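Local coordinates for CRISPR-associated endonuclease Cas9 (Campylobacter jejuni subsp. jejuni serotype O:2, PDB 5X2H), which uses a guide RNA to recognise complementary foreign DNA and cuts both strands with separate HNH and RuvC-like nuclease domains, as part of bacterial adaptive immunity, at residues Ile365-Leu378 / Ile388-Leu400. Sequence-based numbering, arbitrary orientation.
Sequences ITLIKDEIKLKKAL and IDSLSKLEFKDHL. With nucleotides of chain C; nucleotides of chain B.
K369 reaches from the turn between helices 355-367 and 371-379 to the backbone of F396, and the pair illustrates how one lysine can join protein packing to nucleic-acid binding. With CG beside the backbone N (chi1 -57°) and the chain bent once, at chi2 (-64°), it brings NZ 2.8 Å from F396 O, almost in line with the carbonyl. The same ammonium donates to OP1 of DG16 of chain C, 3.0 Å from NZ, and to a water that also bridges I365 O and F396 N. A second water ties T366 OG1 to K397 O, while that hydroxyl is held by A362 within its own helix.

Next to these polar links lies an apolar seam. I365 sets CG2 3.6 Å from F396 CD2, obliquely to the ring, and sends CD1 towards L391; Y341 meets the F396 ring edge-to-face. Farther along, L378 CD1 lies 3.8 Å from L391 CB and 3.6 Å from S392 OG, which K375 CG approaches to 3.2 Å. K375 NZ adds a long salt bridge to D389 OD1 (3.5 Å), an oxygen shared with Q385.

Past F396, D398 N donates to OP1 of DC17 of chain C, 3.0 Å away, and the H399 ring turns its edge to that oxygen. The chemistry is consistent with a DNA grip that does not read bases here: an ammonium and a backbone N-H hold successive phosphates.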
loop_
_atom_site.group_PDB
_atom_site.type_symbol
_atom_site.label_atom_id
_atom_site.label_comp_id
_atom_site.label_asym_id
_atom_site.label_seq_id
_atom_site.Cartn_x
_atom_site.Cartn_y
_atom_site.Cartn_z
ATOM N N ILE A 365 -21.743 12.276 11.607
ATOM C CA ILE A 365 -20.712 12.334 12.638
ATOM C C ILE A 365 -19.658 11.259 12.396
ATOM O O ILE A 365 -18.462 11.480 12.619
ATOM C CB ILE A 365 -21.346 12.205 14.036
ATOM C CG1 ILE A 365 -22.384 13.309 14.257
ATOM C CG2 ILE A 365 -20.274 12.267 15.115
ATOM C CD1 ILE A 365 -23.057 13.257 15.617
ATOM N N THR A 366 -20.082 10.086 11.920
ATOM C CA THR A 366 -19.141 8.999 11.672
ATOM C C THR A 366 -18.206 9.327 10.515
ATOM O O THR A 366 -17.015 9.000 10.563
ATOM C CB THR A 366 -19.905 7.701 11.390
ATOM O OG1 THR A 366 -20.717 7.363 12.521
ATOM C CG2 THR A 366 -18.939 6.551 11.104
ATOM N N LEU A 367 -18.716 9.985 9.475
ATOM C CA LEU A 367 -17.960 10.194 8.245
ATOM C C LEU A 367 -17.257 11.545 8.180
ATOM O O LEU A 367 -16.097 11.607 7.762
ATOM C CB LEU A 367 -18.882 10.047 7.030
ATOM C CG LEU A 367 -19.489 8.657 6.817
ATOM C CD1 LEU A 367 -20.451 8.667 5.641
ATOM C CD2 LEU A 367 -18.393 7.618 6.611
ATOM N N ILE A 368 -17.921 12.628 8.579
ATOM C CA ILE A 368 -17.378 13.978 8.401
ATOM C C ILE A 368 -16.522 14.287 9.627
ATOM O O ILE A 368 -17.002 14.794 10.644
ATOM C CB ILE A 368 -18.477 15.013 8.184
ATOM C CG1 ILE A 368 -19.403 14.568 7.048
ATOM C CG2 ILE A 368 -17.866 16.374 7.874
ATOM C CD1 ILE A 368 -20.599 15.475 6.848
ATOM N N LYS A 369 -15.227 13.991 9.519
ATOM C CA LYS A 369 -14.291 14.274 10.600
ATOM C C LYS A 369 -13.905 15.745 10.674
ATOM O O LYS A 369 -13.410 16.189 11.715
ATOM C CB LYS A 369 -13.032 13.419 10.442
ATOM C CG LYS A 369 -13.302 11.924 10.385
ATOM C CD LYS A 369 -13.903 11.414 11.687
ATOM C CE LYS A 369 -14.089 9.904 11.655
ATOM N NZ LYS A 369 -14.547 9.363 12.964
ATOM N N ASP A 370 -14.107 16.502 9.597
ATOM C CA ASP A 370 -13.877 17.943 9.606
ATOM C C ASP A 370 -15.036 18.605 10.343
ATOM O O ASP A 370 -16.175 18.583 9.865
ATOM C CB ASP A 370 -13.745 18.468 8.178
ATOM C CG ASP A 370 -13.206 19.886 8.119
ATOM O OD1 ASP A 370 -13.653 20.740 8.914
ATOM O OD2 ASP A 370 -12.329 20.148 7.270
ATOM N N GLU A 371 -14.746 19.199 11.503
ATOM C CA GLU A 371 -15.810 19.695 12.372
ATOM C C GLU A 371 -16.597 20.823 11.714
ATOM O O GLU A 371 -17.822 20.896 11.858
ATOM C CB GLU A 371 -15.222 20.154 13.706
ATOM C CG GLU A 371 -14.356 19.099 14.376
ATOM C CD GLU A 371 -14.403 19.173 15.889
ATOM O OE1 GLU A 371 -14.833 20.215 16.428
ATOM O OE2 GLU A 371 -14.017 18.177 16.539
ATOM N N ILE A 372 -15.914 21.712 10.990
ATOM C CA ILE A 372 -16.609 22.807 10.319
ATOM C C ILE A 372 -17.547 22.262 9.249
ATOM O O ILE A 372 -18.709 22.671 9.152
ATOM C CB ILE A 372 -15.599 23.815 9.735
ATOM C CG1 ILE A 372 -15.230 24.877 10.778
ATOM C CG2 ILE A 372 -16.157 24.483 8.483
ATOM C CD1 ILE A 372 -14.383 24.365 11.929
ATOM N N LYS A 373 -17.061 21.321 8.436
ATOM C CA LYS A 373 -17.937 20.685 7.460
ATOM C C LYS A 373 -19.009 19.848 8.145
ATOM O O LYS A 373 -20.099 19.662 7.591
ATOM C CB LYS A 373 -17.114 19.835 6.489
ATOM C CG LYS A 373 -17.367 20.165 5.025
ATOM C CD LYS A 373 -16.442 19.397 4.089
ATOM C CE LYS A 373 -15.049 20.003 4.046
ATOM N NZ LYS A 373 -14.229 19.408 2.955
ATOM N N LEU A 374 -18.726 19.351 9.352
ATOM C CA LEU A 374 -19.750 18.657 10.125
ATOM C C LEU A 374 -20.777 19.637 10.682
ATOM O O LEU A 374 -21.977 19.341 10.692
ATOM C CB LEU A 374 -19.100 17.848 11.249
ATOM C CG LEU A 374 -20.039 17.133 12.225
ATOM C CD1 LEU A 374 -21.025 16.226 11.492
ATOM C CD2 LEU A 374 -19.237 16.346 13.255
ATOM N N LYS A 375 -20.325 20.805 11.151
ATOM C CA LYS A 375 -21.260 21.839 11.592
ATOM C C LYS A 375 -22.221 22.216 10.476
ATOM O O LYS A 375 -23.434 22.328 10.699
ATOM C CB LYS A 375 -20.502 23.080 12.073
ATOM C CG LYS A 375 -19.745 22.915 13.382
ATOM C CD LYS A 375 -18.961 24.180 13.714
ATOM C CE LYS A 375 -18.054 23.985 14.919
ATOM N NZ LYS A 375 -18.832 23.745 16.164
ATOM N N LYS A 376 -21.698 22.409 9.262
ATOM C CA LYS A 376 -22.551 22.768 8.134
ATOM C C LYS A 376 -23.521 21.644 7.790
ATOM O O LYS A 376 -24.676 21.903 7.434
ATOM C CB LYS A 376 -21.689 23.124 6.922
ATOM N N ALA A 377 -23.075 20.391 7.892
ATOM C CA ALA A 377 -23.958 19.274 7.572
ATOM C C ALA A 377 -25.069 19.137 8.606
ATOM O O ALA A 377 -26.226 18.888 8.249
ATOM C CB ALA A 377 -23.153 17.979 7.474
ATOM N N LEU A 378 -24.735 19.290 9.891
ATOM C CA LEU A 378 -25.753 19.230 10.935
ATOM C C LEU A 378 -26.740 20.387 10.815
ATOM O O LEU A 378 -27.923 20.230 11.141
ATOM C CB LEU A 378 -25.088 19.231 12.319
ATOM C CG LEU A 378 -24.119 18.096 12.696
ATOM C CD1 LEU A 378 -23.281 18.468 13.917
ATOM C CD2 LEU A 378 -24.860 16.792 12.951
ATOM N N ILE A 388 -25.790 21.646 17.859
ATOM C CA ILE A 388 -24.864 21.440 16.746
ATOM C C ILE A 388 -23.427 21.412 17.248
ATOM O O ILE A 388 -22.632 20.544 16.868
ATOM C CB ILE A 388 -25.069 22.521 15.668
ATOM C CG1 ILE A 388 -26.454 22.376 15.037
ATOM C CG2 ILE A 388 -23.979 22.444 14.608
ATOM C CD1 ILE A 388 -26.730 23.372 13.938
ATOM N N ASP A 389 -23.070 22.365 18.111
ATOM C CA ASP A 389 -21.738 22.361 18.707
ATOM C C ASP A 389 -21.520 21.111 19.546
ATOM O O ASP A 389 -20.412 20.562 19.581
ATOM C CB ASP A 389 -21.539 23.621 19.554
ATOM C CG ASP A 389 -21.732 24.897 18.758
ATOM O OD1 ASP A 389 -21.894 24.816 17.521
ATOM O OD2 ASP A 389 -21.725 25.985 19.370
ATOM N N SER A 390 -22.568 20.644 20.228
ATOM C CA SER A 390 -22.454 19.432 21.031
ATOM C C SER A 390 -22.244 18.208 20.146
ATOM O O SER A 390 -21.346 17.396 20.396
ATOM C CB SER A 390 -23.698 19.259 21.901
ATOM O OG SER A 390 -23.925 20.403 22.705
ATOM N N LEU A 391 -23.065 18.064 19.102
ATOM C CA LEU A 391 -22.930 16.929 18.199
ATOM C C LEU A 391 -21.637 16.979 17.393
ATOM O O LEU A 391 -21.169 15.932 16.934
ATOM C CB LEU A 391 -24.128 16.863 17.249
ATOM C CG LEU A 391 -25.512 16.638 17.864
ATOM C CD1 LEU A 391 -26.563 16.518 16.770
ATOM C CD2 LEU A 391 -25.521 15.406 18.754
ATOM N N SER A 392 -21.049 18.166 17.218
ATOM C CA SER A 392 -19.817 18.287 16.446
ATOM C C SER A 392 -18.606 17.740 17.186
ATOM O O SER A 392 -17.570 17.503 16.555
ATOM C CB SER A 392 -19.565 19.748 16.069
ATOM O OG SER A 392 -20.142 20.065 14.815
ATOM N N LYS A 393 -18.703 17.540 18.500
ATOM C CA LYS A 393 -17.567 17.104 19.300
ATOM C C LYS A 393 -17.516 15.597 19.509
ATOM O O LYS A 393 -16.493 15.089 19.980
ATOM C CB LYS A 393 -17.583 17.804 20.666
ATOM N N LEU A 394 -18.581 14.874 19.174
ATOM C CA LEU A 394 -18.623 13.435 19.391
ATOM C C LEU A 394 -17.807 12.707 18.332
ATOM O O LEU A 394 -17.818 13.075 17.153
ATOM C CB LEU A 394 -20.068 12.939 19.374
ATOM C CG LEU A 394 -21.023 13.594 20.375
ATOM C CD1 LEU A 394 -22.453 13.180 20.086
ATOM C CD2 LEU A 394 -20.636 13.241 21.805
ATOM N N GLU A 395 -17.096 11.665 18.759
ATOM C CA GLU A 395 -16.258 10.857 17.878
ATOM C C GLU A 395 -16.947 9.515 17.657
ATOM O O GLU A 395 -17.031 8.694 18.578
ATOM C CB GLU A 395 -14.863 10.665 18.471
ATOM C CG GLU A 395 -14.225 11.942 19.000
ATOM C CD GLU A 395 -12.811 11.719 19.508
ATOM O OE1 GLU A 395 -11.990 11.141 18.762
ATOM O OE2 GLU A 395 -12.523 12.113 20.659
ATOM N N PHE A 396 -17.434 9.293 16.439
ATOM C CA PHE A 396 -18.076 8.045 16.056
ATOM C C PHE A 396 -17.227 7.310 15.028
ATOM O O PHE A 396 -16.547 7.928 14.203
ATOM C CB PHE A 396 -19.474 8.290 15.475
ATOM C CG PHE A 396 -20.507 8.659 16.501
ATOM C CD1 PHE A 396 -20.262 8.479 17.852
ATOM C CD2 PHE A 396 -21.729 9.179 16.110
ATOM C CE1 PHE A 396 -21.216 8.819 18.795
ATOM C CE2 PHE A 396 -22.685 9.519 17.045
ATOM C CZ PHE A 396 -22.427 9.340 18.389
ATOM N N LYS A 397 -17.285 5.982 15.072
ATOM C CA LYS A 397 -16.589 5.152 14.098
ATOM C C LYS A 397 -17.284 3.797 14.024
ATOM O O LYS A 397 -18.235 3.523 14.763
ATOM C CB LYS A 397 -15.108 5.000 14.455
ATOM C CG LYS A 397 -14.844 4.168 15.696
ATOM C CD LYS A 397 -13.361 3.873 15.835
ATOM C CE LYS A 397 -13.072 3.047 17.074
ATOM N NZ LYS A 397 -11.632 2.671 17.148
ATOM N N ASP A 398 -16.803 2.957 13.101
ATOM C CA ASP A 398 -17.214 1.565 12.929
ATOM C C ASP A 398 -18.618 1.423 12.344
ATOM O O ASP A 398 -19.485 2.278 12.553
ATOM C CB ASP A 398 -17.114 0.804 14.256
ATOM C CG ASP A 398 -16.490 -0.569 14.093
ATOM O OD1 ASP A 398 -16.712 -1.206 13.042
ATOM O OD2 ASP A 398 -15.771 -1.007 15.014
ATOM N N HIS A 399 -18.843 0.337 11.606
ATOM C CA HIS A 399 -20.104 0.081 10.931
ATOM C C HIS A 399 -20.540 -1.358 11.175
ATOM O O HIS A 399 -19.721 -2.247 11.424
ATOM C CB HIS A 399 -20.003 0.314 9.415
ATOM C CG HIS A 399 -19.594 1.701 9.033
ATOM N ND1 HIS A 399 -20.445 2.575 8.390
ATOM C CD2 HIS A 399 -18.423 2.362 9.189
ATOM C CE1 HIS A 399 -19.816 3.716 8.173
ATOM N NE2 HIS A 399 -18.587 3.612 8.646
ATOM N N LEU A 400 -21.850 -1.579 11.084
ATOM C CA LEU A 400 -22.380 -2.931 11.021
ATOM C C LEU A 400 -22.111 -3.517 9.636
ATOM O O LEU A 400 -21.503 -2.884 8.769
ATOM C CB LEU A 400 -23.877 -2.939 11.328
ATOM C CG LEU A 400 -24.350 -2.399 12.678
ATOM C CD1 LEU A 400 -25.862 -2.518 12.786
ATOM C CD2 LEU A 400 -23.674 -3.124 13.831
ATOM P P DC C 17 -14.370 3.606 10.282
ATOM O OP1 DC C 17 -15.806 3.939 10.396
ATOM O OP2 DC C 17 -13.682 2.940 11.409
ATOM O "O5'" DC C 17 -14.147 2.731 8.962
ATOM C "C5'" DC C 17 -14.695 3.169 7.727
ATOM C "C4'" DC C 17 -14.042 2.459 6.556
ATOM O "O4'" DC C 17 -12.635 2.795 6.508
ATOM C "C3'" DC C 17 -14.063 0.941 6.622
ATOM O "O3'" DC C 17 -15.298 0.444 6.130
ATOM C "C2'" DC C 17 -12.909 0.583 5.693
ATOM C "C1'" DC C 17 -11.899 1.687 6.009
ATOM N N1 DC C 17 -10.890 1.289 7.024
ATOM C C2 DC C 17 -9.814 0.478 6.650
ATOM O O2 DC C 17 -9.721 0.107 5.473
ATOM N N3 DC C 17 -8.902 0.122 7.586
ATOM C C4 DC C 17 -9.037 0.544 8.843
ATOM N N4 DC C 17 -8.110 0.170 9.735
ATOM C C5 DC C 17 -10.131 1.366 9.246
ATOM C C6 DC C 17 -11.023 1.712 8.313
ATOM P P DG C 16 -11.384 7.859 14.380
ATOM O OP1 DG C 16 -12.529 8.585 14.974
ATOM O OP2 DG C 16 -10.991 6.540 14.928
ATOM O "O5'" DG C 16 -11.658 7.673 12.820
ATOM C "C5'" DG C 16 -11.908 6.382 12.302
ATOM C "C4'" DG C 16 -11.847 6.386 10.790
ATOM O "O4'" DG C 16 -10.491 6.664 10.361
ATOM C "C3'" DG C 16 -12.194 5.062 10.144
ATOM O "O3'" DG C 16 -13.598 4.977 9.963
ATOM C "C2'" DG C 16 -11.461 5.149 8.812
ATOM C "C1'" DG C 16 -10.198 5.926 9.188
ATOM N N9 DG C 16 -9.034 5.079 9.448
ATOM C C8 DG C 16 -8.369 4.933 10.642
ATOM N N7 DG C 16 -7.353 4.117 10.577
ATOM C C5 DG C 16 -7.338 3.696 9.253
ATOM C C6 DG C 16 -6.459 2.803 8.590
ATOM O O6 DG C 16 -5.493 2.187 9.062
ATOM N N1 DG C 16 -6.792 2.651 7.244
ATOM C C2 DG C 16 -7.846 3.279 6.622
ATOM N N2 DG C 16 -8.014 3.005 5.318
ATOM N N3 DG C 16 -8.679 4.121 7.233
ATOM C C4 DG C 16 -8.365 4.279 8.543
ATOM P P A B 5 -23.286 -7.767 11.886
ATOM O OP1 A B 5 -23.225 -6.322 11.550
ATOM O OP2 A B 5 -22.253 -8.681 11.345
ATOM O "O5'" A B 5 -23.280 -7.915 13.470
ATOM C "C5'" A B 5 -24.374 -7.440 14.238
ATOM C "C4'" A B 5 -24.340 -7.964 15.651
ATOM O "O4'" A B 5 -24.455 -9.410 15.662
ATOM C "C3'" A B 5 -23.064 -7.703 16.429
ATOM O "O3'" A B 5 -22.967 -6.375 16.905
ATOM C "C2'" A B 5 -23.138 -8.755 17.527
ATOM O "O2'" A B 5 -24.061 -8.371 18.536
ATOM C "C1'" A B 5 -23.736 -9.936 16.761
ATOM N N9 A B 5 -22.684 -10.843 16.266
ATOM C C8 A B 5 -22.222 -11.014 14.984
ATOM N N7 A B 5 -21.261 -11.902 14.887
ATOM C C5 A B 5 -21.078 -12.344 16.190
ATOM C C6 A B 5 -20.205 -13.286 16.760
ATOM N N6 A B 5 -19.313 -13.991 16.061
ATOM N N1 A B 5 -20.281 -13.485 18.095
ATOM C C2 A B 5 -21.174 -12.780 18.800
ATOM N N3 A B 5 -22.046 -11.868 18.379
ATOM C C4 A B 5 -21.946 -11.696 17.050
HETATM O O HOH W 1 -16.459 10.878 14.364
HETATM O O HOH W 2 -20.606 4.777 14.213
#